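Local coordinates for sensor protein CzcS (Pseudomonas aeruginosa, PDB 5GPO) that senses zinc as the sensor domain of a histidine kinase, probably part of a two-component system that switches on metal detoxification and antibiotic resistance, at residues Val46-His52 with Phe67-Ala73; Gln91-Gln95 with Leu106-Ser111. All coordinates share one frame. Residue numbers count along the deposited sequence, not the author numbering.

Interaction 1 of 2, residues Val46-His52 with Phe67-Ala73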
ATOM      1  N   VAL B  46       1.535  -1.334   3.288  1.00 22.79           N
ATOM      2  CA  VAL B  46       2.035  -0.131   2.625  1.00 26.36           C
ATOM      3  C   VAL B  46       3.490  -0.300   2.222  1.00 24.32           C
ATOM      4  O   VAL B  46       3.923   0.180   1.166  1.00 24.19           O
ATOM      5  CB  VAL B  46       1.851   1.071   3.567  1.00 30.68           C
ATOM      6  CG1 VAL B  46       2.242   2.374   2.875  1.00 30.64           C
ATOM      7  CG2 VAL B  46       0.415   1.081   4.084  1.00 28.68           C
ATOM      8  N   ALA B  47       4.264  -1.003   3.045  1.00 25.78           N
ATOM      9  CA  ALA B  47       5.699  -1.095   2.824  1.00 26.87           C
ATOM     10  C   ALA B  47       6.052  -1.864   1.560  1.00 23.21           C
ATOM     11  O   ALA B  47       7.186  -1.767   1.091  1.00 27.29           O
ATOM     12  CB  ALA B  47       6.372  -1.732   4.041  1.00 25.21           C
ATOM     13  N   HIS B  48       5.110  -2.606   0.982  1.00 28.04           N
ATOM     14  CA  HIS B  48       5.392  -3.326  -0.250  1.00 25.54           C
ATOM     15  C   HIS B  48       4.283  -3.109  -1.274  1.00 35.47           C
ATOM     16  O   HIS B  48       4.081  -3.926  -2.176  1.00 40.65           O
ATOM     17  CB  HIS B  48       5.646  -4.803   0.058  1.00 34.82           C
ATOM     18  CG  HIS B  48       6.737  -5.000   1.074  1.00 32.51           C
ATOM     19  ND1 HIS B  48       8.075  -4.990   0.739  1.00 34.39           N
ATOM     20  CD2 HIS B  48       6.686  -5.133   2.421  1.00 30.29           C
ATOM     21  CE1 HIS B  48       8.800  -5.147   1.833  1.00 34.70           C
ATOM     22  NE2 HIS B  48       7.983  -5.232   2.867  1.00 30.10           N
ATOM     23  N   SER B  49       3.600  -1.967  -1.170  1.00 22.70           N
ATOM     24  CA  SER B  49       2.542  -1.541  -2.077  1.00 17.82           C
ATOM     25  C   SER B  49       3.046  -1.084  -3.442  1.00 21.90           C
ATOM     26  O   SER B  49       2.221  -0.766  -4.300  1.00 29.89           O
ATOM     27  CB  SER B  49       1.750  -0.405  -1.437  1.00 25.34           C
ATOM     28  OG  SER B  49       2.563   0.759  -1.422  1.00 18.51           O
ATOM     29  N   GLY B  50       4.357  -1.025  -3.669  1.00 26.32           N
ATOM     30  CA  GLY B  50       4.878  -0.509  -4.922  1.00 21.63           C
ATOM     31  C   GLY B  50       4.731   0.988  -5.087  1.00 19.69           C
ATOM     32  O   GLY B  50       4.948   1.511  -6.181  1.00 22.56           O
ATOM     33  N   LEU B  51       4.369   1.683  -4.025  1.00 20.20           N
ATOM     34  CA  LEU B  51       4.183   3.118  -4.034  1.00 20.60           C
ATOM     35  C   LEU B  51       4.963   3.706  -2.865  1.00 15.98           C
ATOM     36  O   LEU B  51       5.132   3.062  -1.825  1.00 19.11           O
ATOM     37  CB  LEU B  51       2.688   3.457  -3.940  1.00 18.72           C
ATOM     38  CG  LEU B  51       1.736   2.968  -5.031  1.00 20.95           C
ATOM     39  CD1 LEU B  51       0.330   2.941  -4.478  1.00 22.06           C
ATOM     40  CD2 LEU B  51       1.799   3.907  -6.239  1.00 17.09           C
ATOM     41  N   HIS B  52       5.482   4.917  -3.052  1.00 17.88           N
ATOM     42  CA  HIS B  52       6.158   5.597  -1.961  1.00 18.87           C
ATOM     43  C   HIS B  52       5.728   7.056  -1.951  1.00 19.31           C
ATOM     44  O   HIS B  52       5.527   7.660  -3.008  1.00 20.41           O
ATOM     45  CB  HIS B  52       7.681   5.488  -2.088  1.00 18.28           C
ATOM     46  CG  HIS B  52       8.418   6.021  -0.894  1.00 21.01           C
ATOM     47  ND1 HIS B  52       8.773   7.346  -0.775  1.00 23.15           N
ATOM     48  CD2 HIS B  52       8.856   5.411   0.235  1.00 24.42           C
ATOM     49  CE1 HIS B  52       9.409   7.533   0.371  1.00 17.98           C
ATOM     50  NE2 HIS B  52       9.468   6.375   1.006  1.00 25.04           N
ATOM     51  N   PHE B  67       6.601   7.362   3.782  1.00 20.81           N
ATOM     52  CA  PHE B  67       6.221   5.964   3.958  1.00 17.08           C
ATOM     53  C   PHE B  67       5.989   5.309   2.600  1.00 21.38           C
ATOM     54  O   PHE B  67       5.861   5.975   1.577  1.00 18.21           O
ATOM     55  CB  PHE B  67       4.976   5.828   4.842  1.00 20.59           C
ATOM     56  CG  PHE B  67       3.850   6.738   4.455  1.00 20.64           C
ATOM     57  CD1 PHE B  67       3.019   6.427   3.387  1.00 19.35           C
ATOM     58  CD2 PHE B  67       3.606   7.900   5.168  1.00 22.18           C
ATOM     59  CE1 PHE B  67       1.969   7.258   3.034  1.00 20.11           C
ATOM     60  CE2 PHE B  67       2.561   8.742   4.821  1.00 22.91           C
ATOM     61  CZ  PHE B  67       1.736   8.418   3.754  1.00 20.37           C
ATOM     62  N   GLY B  68       5.916   3.981   2.618  1.00 18.78           N
ATOM     63  CA  GLY B  68       5.686   3.241   1.398  1.00 22.00           C
ATOM     64  C   GLY B  68       6.813   2.275   1.116  1.00 19.29           C
ATOM     65  O   GLY B  68       7.570   1.889   2.017  1.00 18.06           O
ATOM     66  N   ASP B  69       6.953   1.941  -0.158  1.00 17.45           N
ATOM     67  CA  ASP B  69       7.815   0.881  -0.661  1.00 21.71           C
ATOM     68  C   ASP B  69       9.165   1.463  -1.087  1.00 28.13           C
ATOM     69  O   ASP B  69       9.218   2.362  -1.928  1.00 21.15           O
ATOM     70  CB  ASP B  69       7.102   0.221  -1.844  1.00 21.39           C
ATOM     71  CG  ASP B  69       7.690  -1.115  -2.233  1.00 31.04           C
ATOM     72  OD1 ASP B  69       8.931  -1.282  -2.144  1.00 25.64           O
ATOM     73  OD2 ASP B  69       6.884  -1.978  -2.664  1.00 25.99           O
ATOM     74  N   GLN B  70      10.263   0.944  -0.534  1.00 30.51           N
ATOM     75  CA  GLN B  70      11.556   1.468  -0.968  1.00 33.31           C
ATOM     76  C   GLN B  70      11.902   1.036  -2.387  1.00 27.80           C
ATOM     77  O   GLN B  70      12.740   1.675  -3.026  1.00 25.03           O
ATOM     78  CB  GLN B  70      12.675   1.045  -0.016  1.00 33.48           C
ATOM     79  CG  GLN B  70      12.904   2.006   1.169  1.00 36.80           C
ATOM     80  CD  GLN B  70      13.364   3.406   0.785  1.00 37.25           C
ATOM     81  OE1 GLN B  70      14.134   3.588  -0.158  1.00 42.77           O
ATOM     82  NE2 GLN B  70      12.884   4.414   1.528  1.00 27.75           N
ATOM     83  N   ALA B  71      11.301  -0.042  -2.885  1.00 26.24           N
ATOM     84  CA  ALA B  71      11.490  -0.366  -4.291  1.00 29.55           C
ATOM     85  C   ALA B  71      10.918   0.718  -5.196  1.00 33.46           C
ATOM     86  O   ALA B  71      11.365   0.856  -6.334  1.00 28.45           O
ATOM     87  CB  ALA B  71      10.860  -1.718  -4.622  1.00 37.59           C
ATOM     88  N   ALA B  72       9.964   1.508  -4.709  1.00 30.23           N
ATOM     89  CA  ALA B  72       9.415   2.606  -5.491  1.00 29.86           C
ATOM     90  C   ALA B  72      10.123   3.932  -5.246  1.00 32.42           C
ATOM     91  O   ALA B  72       9.728   4.942  -5.834  1.00 34.87           O
ATOM     92  CB  ALA B  72       7.912   2.764  -5.204  1.00 24.66           C
ATOM     93  N   ALA B  73      11.168   3.969  -4.425  1.00 26.41           N
ATOM     94  CA  ALA B  73      11.797   5.231  -4.057  1.00 26.22           C
ATOM     95  C   ALA B  73      13.221   5.311  -4.590  1.00 26.29           C
ATOM     96  O   ALA B  73      13.941   4.308  -4.630  1.00 26.68           O
ATOM     97  CB  ALA B  73      11.809   5.412  -2.537  1.00 27.48           C
TER
HETATM   98  O   HOH W   1       9.861  -1.257   1.553  1.00 28.65           O
HETATM   99  O   HOH W   2       9.535  -3.856  -1.398  1.00 34.37           O

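Interaction 2 of 2, residues Gln91-Gln95 with Leu106-Ser111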
ATOM      1  N   GLN B  91       3.373  22.645 -12.793  1.00 27.24           N
ATOM      2  CA  GLN B  91       2.894  21.552 -11.948  1.00 27.03           C
ATOM      3  C   GLN B  91       1.586  20.955 -12.462  1.00 32.28           C
ATOM      4  O   GLN B  91       0.772  21.663 -13.059  1.00 25.80           O
ATOM      5  CB  GLN B  91       2.719  22.034 -10.514  1.00 26.55           C
ATOM      6  CG  GLN B  91       4.006  22.559  -9.898  1.00 31.16           C
ATOM      7  CD  GLN B  91       3.878  22.749  -8.404  1.00 29.49           C
ATOM      8  OE1 GLN B  91       2.855  22.399  -7.812  1.00 27.09           O
ATOM      9  NE2 GLN B  91       4.920  23.292  -7.782  1.00 33.05           N
ATOM     10  N   PRO B  92       1.377  19.643 -12.227  1.00 25.26           N
ATOM     11  CA  PRO B  92       2.328  18.741 -11.568  1.00 22.87           C
ATOM     12  C   PRO B  92       3.532  18.406 -12.459  1.00 26.31           C
ATOM     13  O   PRO B  92       3.425  18.440 -13.684  1.00 22.96           O
ATOM     14  CB  PRO B  92       1.475  17.502 -11.264  1.00 22.43           C
ATOM     15  CG  PRO B  92       0.401  17.522 -12.296  1.00 25.31           C
ATOM     16  CD  PRO B  92       0.095  18.977 -12.522  1.00 28.19           C
ATOM     17  N   VAL B  93       4.672  18.136 -11.835  1.00 20.84           N
ATOM     18  CA  VAL B  93       5.897  17.773 -12.539  1.00 17.05           C
ATOM     19  C   VAL B  93       6.006  16.254 -12.583  1.00 22.21           C
ATOM     20  O   VAL B  93       5.900  15.586 -11.550  1.00 18.65           O
ATOM     21  CB  VAL B  93       7.132  18.386 -11.850  1.00 27.29           C
ATOM     22  CG1 VAL B  93       8.396  17.968 -12.572  1.00 24.82           C
ATOM     23  CG2 VAL B  93       7.031  19.914 -11.800  1.00 26.72           C
ATOM     24  N   PHE B  94       6.238  15.709 -13.774  1.00 20.02           N
ATOM     25  CA  PHE B  94       6.414  14.283 -13.977  1.00 22.33           C
ATOM     26  C   PHE B  94       7.887  13.964 -14.143  1.00 24.84           C
ATOM     27  O   PHE B  94       8.660  14.747 -14.705  1.00 26.38           O
ATOM     28  CB  PHE B  94       5.659  13.785 -15.211  1.00 30.08           C
ATOM     29  CG  PHE B  94       4.198  13.590 -14.984  1.00 25.34           C
ATOM     30  CD1 PHE B  94       3.723  12.383 -14.489  1.00 29.36           C
ATOM     31  CD2 PHE B  94       3.296  14.603 -15.267  1.00 22.37           C
ATOM     32  CE1 PHE B  94       2.360  12.190 -14.276  1.00 28.02           C
ATOM     33  CE2 PHE B  94       1.936  14.416 -15.065  1.00 30.46           C
ATOM     34  CZ  PHE B  94       1.469  13.206 -14.563  1.00 24.20           C
ATOM     35  N   GLN B  95       8.270  12.789 -13.665  1.00 24.06           N
ATOM     36  CA  GLN B  95       9.655  12.368 -13.776  1.00 26.37           C
ATOM     37  C   GLN B  95       9.692  10.876 -14.026  1.00 32.31           C
ATOM     38  O   GLN B  95       9.145  10.105 -13.235  1.00 27.93           O
ATOM     39  CB  GLN B  95      10.427  12.709 -12.511  1.00 23.25           C
ATOM     40  CG  GLN B  95      11.863  12.270 -12.566  1.00 22.63           C
ATOM     41  CD  GLN B  95      12.465  12.240 -11.194  1.00 24.38           C
ATOM     42  OE1 GLN B  95      12.050  11.442 -10.340  1.00 26.14           O
ATOM     43  NE2 GLN B  95      13.424  13.121 -10.951  1.00 28.25           N
ATOM     44  N   LEU B 106       8.339   5.965 -12.071  1.00 22.17           N
ATOM     45  CA  LEU B 106       7.560   7.124 -12.485  1.00 24.06           C
ATOM     46  C   LEU B 106       7.121   7.865 -11.231  1.00 20.27           C
ATOM     47  O   LEU B 106       6.523   7.270 -10.330  1.00 22.47           O
ATOM     48  CB  LEU B 106       6.350   6.734 -13.337  1.00 27.48           C
ATOM     49  CG  LEU B 106       5.506   7.952 -13.750  1.00 29.00           C
ATOM     50  CD1 LEU B 106       6.335   8.990 -14.509  1.00 36.70           C
ATOM     51  CD2 LEU B 106       4.263   7.544 -14.566  1.00 25.62           C
ATOM     52  N   SER B 107       7.490   9.136 -11.148  1.00 20.72           N
ATOM     53  CA  SER B 107       7.124   9.974 -10.025  1.00 22.66           C
ATOM     54  C   SER B 107       6.370  11.203 -10.521  1.00 20.75           C
ATOM     55  O   SER B 107       6.455  11.593 -11.694  1.00 20.97           O
ATOM     56  CB  SER B 107       8.349  10.422  -9.222  1.00 17.89           C
ATOM     57  OG  SER B 107       9.228   9.351  -8.967  1.00 23.39           O
ATOM     58  N   ILE B 108       5.607  11.789  -9.607  1.00 21.51           N
ATOM     59  CA  ILE B 108       4.882  13.031  -9.837  1.00 19.50           C
ATOM     60  C   ILE B 108       5.069  13.883  -8.596  1.00 20.60           C
ATOM     61  O   ILE B 108       5.112  13.357  -7.472  1.00 18.11           O
ATOM     62  CB  ILE B 108       3.382  12.775 -10.162  1.00 21.19           C
ATOM     63  CG1 ILE B 108       2.703  14.049 -10.687  1.00 21.59           C
ATOM     64  CG2 ILE B 108       2.629  12.196  -8.970  1.00 16.42           C
ATOM     65  CD1 ILE B 108       1.268  13.818 -11.159  1.00 19.39           C
ATOM     66  N   GLY B 109       5.236  15.183  -8.786  1.00 19.14           N
ATOM     67  CA  GLY B 109       5.405  16.100  -7.680  1.00 19.29           C
ATOM     68  C   GLY B 109       4.526  17.328  -7.818  1.00 21.55           C
ATOM     69  O   GLY B 109       4.252  17.797  -8.920  1.00 21.67           O
ATOM     70  N   ALA B 110       4.079  17.842  -6.673  1.00 18.21           N
ATOM     71  CA  ALA B 110       3.338  19.094  -6.685  1.00 18.02           C
ATOM     72  C   ALA B 110       3.447  19.781  -5.332  1.00 20.42           C
ATOM     73  O   ALA B 110       3.666  19.148  -4.294  1.00 19.48           O
ATOM     74  CB  ALA B 110       1.863  18.877  -7.061  1.00 17.62           C
ATOM     75  N   SER B 111       3.285  21.098  -5.360  1.00 18.31           N
ATOM     76  CA  SER B 111       3.181  21.872  -4.136  1.00 23.91           C
ATOM     77  C   SER B 111       1.733  21.866  -3.671  1.00 29.26           C
ATOM     78  O   SER B 111       0.806  21.907  -4.490  1.00 24.48           O
ATOM     79  CB  SER B 111       3.669  23.309  -4.338  1.00 23.34           C
ATOM     80  OG  SER B 111       4.985  23.353  -4.866  1.00 27.99           O
TER
HETATM   81  O   HOH W   3      -0.144  22.402  -7.537  1.00 33.90           O
HETATM   82  O   HOH W   4      11.110  10.876  -7.529  1.00 21.69           O
HETATM   83  O   HOH W   5      10.795   9.043 -10.798  1.00 28.56           O

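Interaction 1 of 2, residues Val46-His52 with Phe67-Ala73
Asp-69 links the turn after helix 34-47 to the end of strand 63-68. With chi1 near 180° (t), its carboxylate reaches into the turn: Asp-69 OD2 accepts from Gly-50 N at 2.9 Å, while Asp-69 OD1 accepts from Ala-71 N at 2.8 Å, an Asx turn that starts the 3-10 segment 70-72. Two acceptor oxygens on a short side chain suit aspartate to this double task. Water 2 joins Asp-69 OD1 to His-48 ND1, and His-48 NE2 is hydrogen-bonded to a sulfate ion, probably from the crystallisation liquor. Ser-49, in the p rotamer, folds its hydroxyl back so that Ser-49 OG donates to Val-46 O at 3.0 Å. Strands 51-57 and 63-68 form an antiparallel hairpin at the edge of the domain's sheet, and here the pairing ends: His-52 and Gly-68 are a non-hydrogen-bonded pair, followed by Asp-69 N to Leu-51 O at 2.7 Å. Gly-68 has phi 121° and psi -156°, and a CB would clash with Leu-51 O, so only glycine fits. At Gly-50 the reason is milder: its positive phi of 72° favours glycine. The t rotamer of His-52 slots its flat imidazole between Phe-67 O on one face and the small Ala-73 methyl on the other, a CH-pi contact with Ala-73 CB 4.0 Å from the ring centroid. Phe-67 CD1 lies 4.2 Å from Val-46 CG1, and both residues also pack on the second subunit.

Interaction 2 of 2, residues Gln91-Gln95 with Leu106-Ser111
This is a regular antiparallel beta ladder, the hairpin of strands 93-98 and 104-113, with 93-98 as an outermost strand of the chain's five-stranded sheet. The short axes lie 4.7 Å apart at 160°. Val-93 with Gly-109 and Gln-95 with Ser-107 are hydrogen-bonded pairs, each with two backbone bonds; Phe-94 with Ile-108 is the non-hydrogen-bonded pair between them. Alternation divides the residues between two faces. On that of Phe-94 and Ile-108, apolar side chains suit a surface that packs on the second subunit, where Leu-17 of that subunit covers Ile-108 and its Arg-10 meets Phe-94. Ile-108 CG1 lies over the phenyl face, 4.1 Å from the centroid of the Phe-94 ring, in a CH-pi contact, while Leu-106 CD1 sits at the ring edge. The other face carries Val-93, which packs on helix 75-86, and Gln-95, whose NE2 bonds Ala-77 O. Two waters bridge Gln-95 OE1 to Ser-107 OG, which also bonds Ser-125 OG. Pro-92, after a cis peptide bond, sits where the register needs no N-H toward strand 104-113, and Pro-92 CB packs 3.7 Å from Ile-108 CD1. Beyond it the amide of Gln-91, able both to give and to accept, prolongs the ladder by a side chain: Gln-91 OE1 accepts from Ser-111 N at 2.8 Å, and Ser-111 OG, also hydrogen-bonded to Gln-121 OE1, accepts from Gln-91 NE2 at 2.9 Å.

Interactions 1 and 2 follow one another along the chain and lie toward the two edges of the same antiparallel sheet: hairpin 51-57/63-68 on one side, 93-98/104-113 on the other. Strand 119-127 runs between them, its Ser-125 bonded by backbone to His-52 of interaction 1 and by side chain to Ser-107 of interaction 2. Their centres are about 17 Å apart and their nearest atoms about 5 Å, so they do not touch. Both also pack on the second subunit. The zinc, held by His-39 and Asp-43, lies about 9 Å from the side chain of Val-46 of interaction 1, in the same helix as both ligands.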